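Local coordinates for protein fimbrial structural subunit (Actinomyces naeslundii, PDB 3QDH) that forms the shaft of Actinomyces type 2 fimbriae and mediates adhesion to streptococci and host cells during oral biofilm development, at residues Gly177-Gln182 / Thr215-Ala220; Gly159-Lys164 / Thr269-Glu274; Gln184-Lys189 / Val249-Lys254. All coordinates share one frame; numbering follows the deposited sequence.

Interaction 1: residues Gly177-Gln182 / Thr215-Ala220; sequences GLQGAQ and TDAQGA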
loop_
_atom_site.group_PDB
_atom_site.type_symbol
_atom_site.label_atom_id
_atom_site.label_comp_id
_atom_site.label_asym_id
_atom_site.label_seq_id
_atom_site.Cartn_x
_atom_site.Cartn_y
_atom_site.Cartn_z
ATOM N N GLY A 177 -33.590 -1.451 -9.398
ATOM C CA GLY A 177 -32.379 -2.261 -9.324
ATOM C C GLY A 177 -32.645 -3.753 -9.386
ATOM O O GLY A 177 -33.652 -4.234 -8.863
ATOM N N LEU A 178 -31.731 -4.485 -10.020
ATOM C CA LEU A 178 -31.854 -5.936 -10.163
ATOM C C LEU A 178 -30.806 -6.694 -9.341
ATOM O O LEU A 178 -29.594 -6.579 -9.586
ATOM C CB LEU A 178 -31.771 -6.349 -11.638
ATOM C CG LEU A 178 -32.681 -5.660 -12.661
ATOM C CD1 LEU A 178 -32.379 -6.190 -14.050
ATOM C CD2 LEU A 178 -34.159 -5.852 -12.327
ATOM N N GLN A 179 -31.300 -7.472 -8.379
ATOM C CA GLN A 179 -30.483 -8.290 -7.489
ATOM C C GLN A 179 -29.946 -9.541 -8.189
ATOM O O GLN A 179 -30.591 -10.093 -9.095
ATOM C CB GLN A 179 -31.321 -8.692 -6.267
ATOM C CG GLN A 179 -30.544 -9.323 -5.110
ATOM C CD GLN A 179 -31.388 -9.520 -3.855
ATOM O OE1 GLN A 179 -32.603 -9.304 -3.857
ATOM N NE2 GLN A 179 -30.740 -9.932 -2.771
ATOM N N GLY A 180 -28.759 -9.977 -7.771
ATOM C CA GLY A 180 -28.219 -11.270 -8.175
ATOM C C GLY A 180 -27.408 -11.269 -9.453
ATOM O O GLY A 180 -26.931 -12.317 -9.880
ATOM N N ALA A 181 -27.263 -10.102 -10.076
ATOM C CA ALA A 181 -26.376 -9.960 -11.220
ATOM C C ALA A 181 -24.932 -10.084 -10.736
ATOM O O ALA A 181 -24.590 -9.603 -9.655
ATOM C CB ALA A 181 -26.599 -8.625 -11.906
ATOM N N GLN A 182 -24.097 -10.746 -11.529
ATOM C CA GLN A 182 -22.715 -10.986 -11.130
ATOM C C GLN A 182 -21.694 -10.375 -12.087
ATOM O O GLN A 182 -21.839 -10.458 -13.308
ATOM C CB GLN A 182 -22.460 -12.478 -10.879
ATOM C CG GLN A 182 -23.099 -12.987 -9.586
ATOM C CD GLN A 182 -22.705 -14.411 -9.227
ATOM O OE1 GLN A 182 -22.106 -15.131 -10.024
ATOM N NE2 GLN A 182 -23.051 -14.825 -8.015
ATOM N N THR A 215 -24.804 -7.907 -7.184
ATOM C CA THR A 215 -25.710 -6.792 -6.913
ATOM C C THR A 215 -26.706 -7.151 -5.814
ATOM O O THR A 215 -27.235 -8.270 -5.776
ATOM C CB THR A 215 -26.495 -6.364 -8.177
ATOM O OG1 THR A 215 -27.259 -7.472 -8.671
ATOM C CG2 THR A 215 -25.552 -5.875 -9.271
ATOM N N ASP A 216 -26.951 -6.195 -4.922
ATOM C CA ASP A 216 -27.861 -6.399 -3.800
ATOM C C ASP A 216 -29.314 -6.132 -4.209
ATOM O O ASP A 216 -29.611 -5.978 -5.398
ATOM C CB ASP A 216 -27.443 -5.548 -2.587
ATOM C CG ASP A 216 -27.286 -4.063 -2.914
ATOM O OD1 ASP A 216 -27.842 -3.583 -3.926
ATOM O OD2 ASP A 216 -26.603 -3.365 -2.136
ATOM N N ALA A 217 -30.208 -6.073 -3.224
ATOM C CA ALA A 217 -31.642 -5.859 -3.468
ATOM C C ALA A 217 -31.937 -4.587 -4.269
ATOM O O ALA A 217 -32.933 -4.526 -4.999
ATOM C CB ALA A 217 -32.413 -5.858 -2.148
ATOM N N GLN A 218 -31.059 -3.590 -4.144
ATOM C CA GLN A 218 -31.203 -2.315 -4.856
ATOM C C GLN A 218 -30.448 -2.314 -6.185
ATOM O O GLN A 218 -30.376 -1.292 -6.871
ATOM C CB GLN A 218 -30.742 -1.143 -3.978
ATOM C CG GLN A 218 -31.296 -1.153 -2.545
ATOM C CD GLN A 218 -32.818 -1.214 -2.493
ATOM O OE1 GLN A 218 -33.392 -1.980 -1.715
ATOM N NE2 GLN A 218 -33.479 -0.407 -3.323
ATOM N N GLY A 219 -29.896 -3.471 -6.541
ATOM C CA GLY A 219 -29.149 -3.638 -7.782
ATOM C C GLY A 219 -27.771 -3.001 -7.742
ATOM O O GLY A 219 -27.186 -2.730 -8.788
ATOM N N ALA A 220 -27.251 -2.779 -6.535
ATOM C CA ALA A 220 -25.991 -2.048 -6.344
ATOM C C ALA A 220 -24.809 -2.934 -5.953
ATOM O O ALA A 220 -24.962 -3.881 -5.178
ATOM C CB ALA A 220 -26.175 -0.931 -5.309
#
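Thr215 carries most of this contact between two loops, its hydroxyl serving both as donor and as acceptor. With chi1 at 59°, OG1 takes the crowded position between the backbone N and the carbonyl carbon. From there OG1 donates to Leu178 O at 2.7 Å, along a lone pair in the carbonyl plane, and accepts Ala181 N at 3.0 Å in a bent bond. CG2, anti to the carbonyl carbon, lies against the small Ala181 CB. The backbone of Thr215 joins in: its N donates to Ala181 O, and its O receives Gly180 N at 3.0 Å, nearly straight at 175° but from above the carbonyl plane. Both segments belong to the SpaA-like prealbumin domain, where they lie in the loops leading into strands 182-188 and 220-230. Asp216 to Gly219 form a type I beta turn, and Asp216 OD1 accepts the N of Ala220, just after it, at 2.8 Å from above the carboxylate plane. Gln179, extended with CG anti to its backbone N (chi1 -169°), lays its amide beside Ala217, OE1 standing 3.6 Å from Ala217 CA. Gly219 packs its CA 3.8 Å from Gly177 CA, a closeness that suits residues without side chains.

Interaction 2: residues Gly159-Lys164 / Thr269-Glu274; sequences GDLLIK and TPVKIE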
loop_
_atom_site.group_PDB
_atom_site.type_symbol
_atom_site.label_atom_id
_atom_site.label_comp_id
_atom_site.label_asym_id
_atom_site.label_seq_id
_atom_site.Cartn_x
_atom_site.Cartn_y
_atom_site.Cartn_z
ATOM N N GLY A 159 -9.651 5.335 -5.718
ATOM C CA GLY A 159 -11.002 5.793 -6.016
ATOM C C GLY A 159 -12.010 4.677 -5.836
ATOM O O GLY A 159 -11.649 3.505 -5.700
ATOM N N ASP A 160 -13.285 5.040 -5.840
ATOM C CA ASP A 160 -14.337 4.058 -5.620
ATOM C C ASP A 160 -15.184 3.864 -6.875
ATOM O O ASP A 160 -15.043 4.598 -7.855
ATOM C CB ASP A 160 -15.195 4.440 -4.406
ATOM C CG ASP A 160 -15.807 5.821 -4.521
ATOM O OD1 ASP A 160 -15.837 6.387 -5.631
ATOM O OD2 ASP A 160 -16.268 6.342 -3.483
ATOM N N LEU A 161 -16.042 2.852 -6.846
ATOM C CA LEU A 161 -16.905 2.535 -7.975
ATOM C C LEU A 161 -18.249 2.077 -7.438
ATOM O O LEU A 161 -18.308 1.208 -6.565
ATOM C CB LEU A 161 -16.271 1.439 -8.841
ATOM C CG LEU A 161 -17.008 0.917 -10.083
ATOM C CD1 LEU A 161 -17.101 1.980 -11.169
ATOM C CD2 LEU A 161 -16.310 -0.332 -10.618
ATOM N N LEU A 162 -19.320 2.689 -7.938
ATOM C CA LEU A 162 -20.673 2.233 -7.636
ATOM C C LEU A 162 -21.317 1.744 -8.926
ATOM O O LEU A 162 -21.438 2.494 -9.897
ATOM C CB LEU A 162 -21.500 3.338 -6.966
ATOM C CG LEU A 162 -22.971 3.098 -6.577
ATOM C CD1 LEU A 162 -23.218 1.740 -5.905
ATOM C CD2 LEU A 162 -23.489 4.231 -5.684
ATOM N N ILE A 163 -21.685 0.465 -8.930
ATOM C CA ILE A 163 -22.324 -0.181 -10.070
ATOM C C ILE A 163 -23.815 -0.334 -9.760
ATOM O O ILE A 163 -24.183 -0.712 -8.647
ATOM C CB ILE A 163 -21.688 -1.570 -10.352
ATOM C CG1 ILE A 163 -20.180 -1.430 -10.604
ATOM C CG2 ILE A 163 -22.367 -2.261 -11.538
ATOM C CD1 ILE A 163 -19.376 -2.695 -10.323
ATOM N N LYS A 164 -24.663 -0.020 -10.737
ATOM C CA LYS A 164 -26.102 -0.268 -10.614
ATOM C C LYS A 164 -26.637 -1.064 -11.804
ATOM O O LYS A 164 -26.519 -0.633 -12.955
ATOM C CB LYS A 164 -26.886 1.040 -10.439
ATOM C CG LYS A 164 -28.331 0.835 -9.975
ATOM C CD LYS A 164 -29.016 2.151 -9.649
ATOM C CE LYS A 164 -30.423 1.921 -9.114
ATOM N NZ LYS A 164 -31.032 3.178 -8.585
ATOM N N THR A 269 -17.694 -3.730 -19.917
ATOM C CA THR A 269 -17.817 -2.282 -19.741
ATOM C C THR A 269 -16.505 -1.645 -19.253
ATOM O O THR A 269 -15.973 -2.037 -18.210
ATOM C CB THR A 269 -18.970 -1.934 -18.766
ATOM O OG1 THR A 269 -20.179 -2.557 -19.214
ATOM C CG2 THR A 269 -19.186 -0.424 -18.675
ATOM N N PRO A 270 -15.977 -0.666 -20.014
ATOM C CA PRO A 270 -14.826 0.116 -19.549
ATOM C C PRO A 270 -15.239 1.114 -18.469
ATOM O O PRO A 270 -16.232 1.823 -18.636
ATOM C CB PRO A 270 -14.375 0.870 -20.809
ATOM C CG PRO A 270 -15.068 0.193 -21.957
ATOM C CD PRO A 270 -16.357 -0.303 -21.389
ATOM N N VAL A 271 -14.486 1.166 -17.371
ATOM C CA VAL A 271 -14.783 2.103 -16.278
ATOM C C VAL A 271 -13.586 2.995 -15.912
ATOM O O VAL A 271 -12.463 2.512 -15.767
ATOM C CB VAL A 271 -15.332 1.381 -15.009
ATOM C CG1 VAL A 271 -16.712 0.791 -15.278
ATOM C CG2 VAL A 271 -14.373 0.295 -14.521
ATOM N N LYS A 272 -13.851 4.293 -15.771
ATOM C CA LYS A 272 -12.841 5.289 -15.406
ATOM C C LYS A 272 -12.959 5.650 -13.926
ATOM O O LYS A 272 -13.910 6.320 -13.508
ATOM C CB LYS A 272 -12.985 6.543 -16.284
ATOM C CG LYS A 272 -11.947 7.647 -16.030
ATOM C CD LYS A 272 -12.140 8.842 -16.975
ATOM C CE LYS A 272 -13.324 9.722 -16.561
ATOM N NZ LYS A 272 -13.786 10.649 -17.644
ATOM N N ILE A 273 -11.989 5.188 -13.141
ATOM C CA ILE A 273 -11.950 5.432 -11.698
ATOM C C ILE A 273 -11.178 6.719 -11.403
ATOM O O ILE A 273 -10.031 6.863 -11.820
ATOM C CB ILE A 273 -11.286 4.243 -10.941
ATOM C CG1 ILE A 273 -11.936 2.900 -11.316
ATOM C CG2 ILE A 273 -11.275 4.478 -9.431
ATOM C CD1 ILE A 273 -13.441 2.793 -11.050
ATOM N N GLU A 274 -11.807 7.638 -10.675
ATOM C CA GLU A 274 -11.208 8.938 -10.382
ATOM C C GLU A 274 -11.022 9.146 -8.881
ATOM O O GLU A 274 -11.689 8.497 -8.075
ATOM C CB GLU A 274 -12.039 10.072 -10.993
ATOM C CG GLU A 274 -12.232 9.950 -12.506
ATOM C CD GLU A 274 -12.318 11.295 -13.208
ATOM O OE1 GLU A 274 -13.124 12.151 -12.780
ATOM O OE2 GLU A 274 -11.577 11.491 -14.199
HETATM O O HOH W 1 -14.273 6.981 -9.395
#
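Gly159 opens the contact at its tightest point. Its bare CA lies 3.7 Å from Ile273 CG2 and 3.5 Å from Glu274 O, to which it makes a CA-H...O contact; a CB here would collide with both atoms, so glycine suits the place. At Asp160 the bond to CB points away from the partner strand, as befits an exposed acidic residue, and the backbone is left to face the partner. Asp160 O accepts a hydrogen bond from a water at 2.9 Å, and the same water accepts one from Glu274 N at 2.9 Å, so that a single molecule bridges the two backbones. Asp160 N, by contrast, is buried with no partner in the model. Leu161 points inward again. Its CG is anti to the backbone N (chi1 179°), and Leu161 CD1 meets Ile273 CD1 at 3.8 Å, while Leu161 CB touches that same methyl. The two side chains cross at about a right angle. Ile273 holds CG1 beside its backbone N (chi1 -52°), so that CD1 covers Leu161 while CG2 sits over Gly159. Farther along, Leu161 CD1 also reaches Val271 CB at 4.3 Å. Beyond Leu161 the strands diverge, and Ile163 continues inward to meet Leu250 of strand 245-254. The strand axes come within 5.8 Å at an angle of 137°, yet the backbone of strand 154-165 pairs with strands 220-230 and 283-285, not with this partner. Branched aliphatic groups and one bridging water therefore join the two sheets here, a union that rests mainly on apolar burial.

Interaction 3: residues Gln184-Lys189 / Val249-Lys254; sequences QLYKAK and VLVETK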
loop_
_atom_site.group_PDB
_atom_site.type_symbol
_atom_site.label_atom_id
_atom_site.label_comp_id
_atom_site.label_asym_id
_atom_site.label_seq_id
_atom_site.Cartn_x
_atom_site.Cartn_y
_atom_site.Cartn_z
ATOM N N GLN A 184 -17.231 -9.179 -12.578
ATOM C CA GLN A 184 -15.824 -9.340 -12.215
ATOM C C GLN A 184 -15.030 -8.154 -12.769
ATOM O O GLN A 184 -15.320 -7.666 -13.863
ATOM C CB GLN A 184 -15.264 -10.662 -12.760
ATOM C CG GLN A 184 -15.870 -11.918 -12.126
ATOM C CD GLN A 184 -15.027 -13.163 -12.335
ATOM O OE1 GLN A 184 -14.580 -13.454 -13.445
ATOM N NE2 GLN A 184 -14.820 -13.917 -11.260
ATOM N N LEU A 185 -14.045 -7.685 -12.004
ATOM C CA LEU A 185 -13.229 -6.535 -12.402
ATOM C C LEU A 185 -11.841 -6.942 -12.884
ATOM O O LEU A 185 -11.186 -7.792 -12.276
ATOM C CB LEU A 185 -13.110 -5.526 -11.254
ATOM C CG LEU A 185 -14.249 -4.517 -11.090
ATOM C CD1 LEU A 185 -14.315 -4.005 -9.658
ATOM C CD2 LEU A 185 -14.117 -3.358 -12.084
ATOM N N TYR A 186 -11.402 -6.316 -13.973
ATOM C CA TYR A 186 -10.097 -6.600 -14.564
ATOM C C TYR A 186 -9.254 -5.338 -14.727
ATOM O O TYR A 186 -9.783 -4.235 -14.888
ATOM C CB TYR A 186 -10.257 -7.278 -15.934
ATOM C CG TYR A 186 -10.765 -8.708 -15.896
ATOM C CD1 TYR A 186 -12.136 -8.985 -15.918
ATOM C CD2 TYR A 186 -9.875 -9.785 -15.865
ATOM C CE1 TYR A 186 -12.609 -10.298 -15.899
ATOM C CE2 TYR A 186 -10.338 -11.105 -15.842
ATOM C CZ TYR A 186 -11.704 -11.354 -15.860
ATOM O OH TYR A 186 -12.166 -12.656 -15.834
ATOM N N LYS A 187 -7.936 -5.521 -14.685
ATOM C CA LYS A 187 -6.989 -4.487 -15.088
ATOM C C LYS A 187 -7.149 -4.214 -16.588
ATOM O O LYS A 187 -7.276 -5.147 -17.379
ATOM C CB LYS A 187 -5.560 -4.951 -14.788
ATOM C CG LYS A 187 -4.476 -3.998 -15.262
ATOM C CD LYS A 187 -3.117 -4.674 -15.302
ATOM C CE LYS A 187 -2.074 -3.768 -15.939
ATOM N NZ LYS A 187 -2.344 -3.512 -17.382
ATOM N N ALA A 188 -7.161 -2.937 -16.964
ATOM C CA ALA A 188 -7.207 -2.530 -18.371
ATOM C C ALA A 188 -5.804 -2.517 -18.980
ATOM O O ALA A 188 -4.824 -2.250 -18.281
ATOM C CB ALA A 188 -7.858 -1.161 -18.509
ATOM N N LYS A 189 -5.719 -2.804 -20.280
ATOM C CA LYS A 189 -4.438 -2.830 -20.996
ATOM C C LYS A 189 -3.865 -1.420 -21.115
ATOM O O LYS A 189 -2.726 -1.173 -20.718
ATOM C CB LYS A 189 -4.594 -3.479 -22.378
ATOM C CG LYS A 189 -3.377 -4.292 -22.835
ATOM C CD LYS A 189 -3.440 -4.630 -24.320
ATOM C CE LYS A 189 -3.039 -3.432 -25.186
ATOM N NZ LYS A 189 -3.012 -3.754 -26.646
ATOM N N VAL A 249 -11.686 -2.657 -16.418
ATOM C CA VAL A 249 -12.640 -3.341 -17.295
ATOM C C VAL A 249 -13.616 -4.187 -16.470
ATOM O O VAL A 249 -13.213 -5.115 -15.758
ATOM C CB VAL A 249 -11.919 -4.208 -18.363
ATOM C CG1 VAL A 249 -12.921 -5.012 -19.190
ATOM C CG2 VAL A 249 -11.064 -3.334 -19.273
ATOM N N LEU A 250 -14.898 -3.845 -16.564
ATOM C CA LEU A 250 -15.958 -4.567 -15.863
ATOM C C LEU A 250 -16.608 -5.602 -16.782
ATOM O O LEU A 250 -17.023 -5.282 -17.891
ATOM C CB LEU A 250 -17.003 -3.584 -15.325
ATOM C CG LEU A 250 -18.100 -4.115 -14.399
ATOM C CD1 LEU A 250 -17.519 -4.609 -13.082
ATOM C CD2 LEU A 250 -19.156 -3.042 -14.155
ATOM N N VAL A 251 -16.684 -6.841 -16.307
ATOM C CA VAL A 251 -17.252 -7.945 -17.079
ATOM C C VAL A 251 -18.450 -8.534 -16.336
ATOM O O VAL A 251 -18.325 -8.940 -15.181
ATOM C CB VAL A 251 -16.196 -9.057 -17.343
ATOM C CG1 VAL A 251 -16.820 -10.259 -18.065
ATOM C CG2 VAL A 251 -15.025 -8.507 -18.148
ATOM N N GLU A 252 -19.609 -8.570 -16.995
ATOM C CA GLU A 252 -20.780 -9.261 -16.449
ATOM C C GLU A 252 -20.647 -10.768 -16.674
ATOM O O GLU A 252 -20.481 -11.228 -17.807
ATOM C CB GLU A 252 -22.088 -8.727 -17.047
ATOM C CG GLU A 252 -23.312 -9.039 -16.178
ATOM C CD GLU A 252 -24.649 -8.649 -16.803
ATOM O OE1 GLU A 252 -24.684 -7.858 -17.774
ATOM O OE2 GLU A 252 -25.684 -9.136 -16.301
ATOM N N THR A 253 -20.703 -11.524 -15.584
ATOM C CA THR A 253 -20.496 -12.968 -15.629
ATOM C C THR A 253 -21.799 -13.761 -15.492
ATOM O O THR A 253 -21.884 -14.912 -15.937
ATOM C CB THR A 253 -19.494 -13.420 -14.555
ATOM O OG1 THR A 253 -19.802 -12.778 -13.310
ATOM C CG2 THR A 253 -18.065 -13.061 -14.975
ATOM N N LYS A 254 -22.804 -13.141 -14.873
ATOM C CA LYS A 254 -24.120 -13.761 -14.703
ATOM C C LYS A 254 -25.234 -12.717 -14.705
ATOM O O LYS A 254 -25.204 -11.743 -13.938
ATOM C CB LYS A 254 -24.177 -14.603 -13.420
ATOM C CG LYS A 254 -25.412 -15.511 -13.321
ATOM C CD LYS A 254 -25.565 -16.145 -11.942
ATOM C CE LYS A 254 -26.237 -15.208 -10.943
ATOM N NZ LYS A 254 -27.654 -14.868 -11.295
#
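Two antiparallel strands lie edge to edge, and their side chains fit together differently on the two faces of the sheet. On the face of Gln184, Tyr186, Val249 and Val251, the valines supply the bumps. Val251 CG2 settles obliquely against CD1 and CE1 of the Tyr186 phenol, 3.7 Å from Tyr186 CD1, while Val249 O lies at the edge of the ring, near its plane. Tyr186 has CG beside its backbone N (chi1 -71°), which leads the ring diagonally toward Val251 rather than straight across to its pair Val249; Lys200 meets it in a cation-pi contact. Val249 CG2 fits against the CB of Ala188 at 3.9 Å, where the small methyl of alanine leaves room for the branched valine. At the other end the side chains of Gln184 and Thr253 cross at about a right angle, Gln184 CG lying 3.8 Å from Thr253 CG2, so that the aliphatic parts of two polar residues touch. On the opposite face, Leu185 and Leu250 form a non-hydrogen-bonded pair in which Leu185 CD2 meets Leu250 CD1 at 3.8 Å; Leu250 reaches over with its CG anti to the backbone N (chi1 -172°). The backbones are held by two hydrogen-bonded pairs: Gln184 N to Val251 O (2.8 Å) with Val251 N to Gln184 O, and Tyr186 N to Val249 O with its reciprocal bond. Opposite Gln182 the strand puts two residues, Thr253 and Lys254, where one would be regular: a classic beta bulge in the antiparallel sheet of the SpaA-like prealbumin fold, the CnaB-type pilin domain.

Overall arrangement
All three interactions belong to the C-terminal SpaA-like domain of this FimA fragment. Interactions 2 and 3 lie closest, their centres about 11 Å apart, while interaction 1 sits about 16 Å from interaction 2 and 17 Å from interaction 3. Strands 182-188, 245-254 and 268-274 share one sheet, and interaction 2 brings strand 154-165 of the other sheet against it, so residues of both contacts share the core. Along the chain, interactions 1 and 3 both fall between the two segments of interaction 2, and their own segments alternate. Gln182, which starts strand 182-188, bonds through its backbone to Thr253 and Lys254 and so ties interaction 1 to interaction 3. One compact beta sandwich thus results, consistent with a module of the fimbrial shaft.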